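Local coordinates for DUF3501 family protein (Burkholderia pseudomallei K96243, PDB 3FJV) that is of unknown function but crystallises with two copies in its assembly, each combining an antiparallel sheet with helices, at residues 71-74 with 75-79. Sequence-based numbering, arbitrary orientation.
Sequences QAEL and DAYLP
Gln71 and Asp75, one helical turn apart, are joined twice. Through the backbone, Asp75 N donates to Gln71 O at 2.9 Å; through the side chains, Gln71 NE2 reaches Asp75 OD1, also at 2.9 Å, with an N-H...O angle of 157°. The acceptor lies practically in the amide plane of Gln71, whereas the NH2 group comes down on OD1 from above the carboxylate plane. The bond is reached with Gln71 CG anti to the backbone N (chi1 -167°) and a bend at chi2, bringing the amide across the carboxylate, the two planes 47° apart. The amide's other end, OE1, receives a weak hydrogen bond from Arg6. Further i+4 to i bonds run from Ala76 N to Ala72 O and from Tyr77 N to Glu73 O. Glu73 O also lies at the edge of the Tyr77 ring, in its plane, 3.3 Å from CD2 of Tyr77. Glu73 OE2 forms a salt bridge with Arg107 of the second subunit. Buried Leu74 packs on Leu4 and Arg6. The end of helix 67-77 packs against helix 48-62, where Glu73 and Tyr77 meet Met58, and also against the second subunit, whose Ala103 touches Ala76 and Tyr77.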
# COMPACT_ATOMS: atom_id res chain seq x y z
N GLN A 71 -10.28 -16.84 -11.26
CA GLN A 71 -11.02 -15.77 -11.94
C GLN A 71 -10.89 -14.45 -11.22
O GLN A 71 -10.77 -13.41 -11.86
CB GLN A 71 -12.51 -16.11 -12.11
CG GLN A 71 -13.26 -15.16 -13.09
CD GLN A 71 -12.60 -15.13 -14.46
OE1 GLN A 71 -12.40 -16.17 -15.07
NE2 GLN A 71 -12.29 -13.92 -14.97
N ALA A 72 -10.87 -14.50 -9.89
CA ALA A 72 -10.76 -13.30 -9.07
C ALA A 72 -9.41 -12.60 -9.29
O ALA A 72 -9.34 -11.38 -9.25
CB ALA A 72 -10.99 -13.64 -7.58
N GLU A 73 -8.33 -13.37 -9.52
CA GLU A 73 -7.07 -12.71 -9.83
C GLU A 73 -7.06 -12.13 -11.23
O GLU A 73 -6.57 -11.03 -11.43
CB GLU A 73 -5.87 -13.64 -9.66
CG GLU A 73 -5.71 -14.28 -8.28
CD GLU A 73 -5.71 -13.26 -7.14
OE1 GLU A 73 -5.39 -12.06 -7.36
OE2 GLU A 73 -6.03 -13.68 -6.02
N LEU A 74 -7.61 -12.85 -12.22
CA LEU A 74 -7.77 -12.28 -13.58
C LEU A 74 -8.51 -10.93 -13.52
O LEU A 74 -8.14 -9.91 -14.16
CB LEU A 74 -8.52 -13.28 -14.47
CG LEU A 74 -7.70 -14.41 -15.13
CD1 LEU A 74 -8.62 -15.51 -15.61
CD2 LEU A 74 -6.82 -13.91 -16.31
N ASP A 75 -9.59 -10.90 -12.73
CA ASP A 75 -10.43 -9.71 -12.69
C ASP A 75 -9.72 -8.61 -11.92
O ASP A 75 -9.85 -7.45 -12.25
CB ASP A 75 -11.76 -10.00 -12.00
CG ASP A 75 -12.66 -10.94 -12.78
OD1 ASP A 75 -12.40 -11.19 -13.96
OD2 ASP A 75 -13.65 -11.43 -12.20
N ALA A 76 -8.92 -8.97 -10.91
CA ALA A 76 -8.18 -7.96 -10.16
C ALA A 76 -7.12 -7.23 -11.00
O ALA A 76 -6.83 -6.02 -10.76
CB ALA A 76 -7.52 -8.57 -8.93
N TYR A 77 -6.51 -7.97 -11.92
CA TYR A 77 -5.49 -7.44 -12.81
C TYR A 77 -5.99 -6.86 -14.15
O TYR A 77 -5.21 -6.25 -14.87
CB TYR A 77 -4.37 -8.48 -13.06
CG TYR A 77 -3.43 -8.66 -11.86
CD1 TYR A 77 -2.32 -7.85 -11.69
CD2 TYR A 77 -3.66 -9.65 -10.89
CE1 TYR A 77 -1.45 -8.02 -10.62
CE2 TYR A 77 -2.82 -9.83 -9.85
CZ TYR A 77 -1.69 -9.02 -9.71
OH TYR A 77 -0.84 -9.15 -8.64
N LEU A 78 -7.28 -7.00 -14.43
CA LEU A 78 -7.91 -6.43 -15.64
C LEU A 78 -7.64 -4.94 -15.87
O LEU A 78 -7.50 -4.53 -17.00
CB LEU A 78 -9.43 -6.59 -15.58
CG LEU A 78 -10.19 -6.23 -16.88
CD1 LEU A 78 -9.81 -7.19 -18.00
CD2 LEU A 78 -11.72 -6.30 -16.63
N PRO A 79 -7.61 -4.12 -14.80
CA PRO A 79 -7.25 -2.73 -15.00
C PRO A 79 -5.94 -2.51 -15.78
O PRO A 79 -5.79 -1.47 -16.40
CB PRO A 79 -7.10 -2.18 -13.56
CG PRO A 79 -7.92 -3.11 -12.71
CD PRO A 79 -7.89 -4.43 -13.39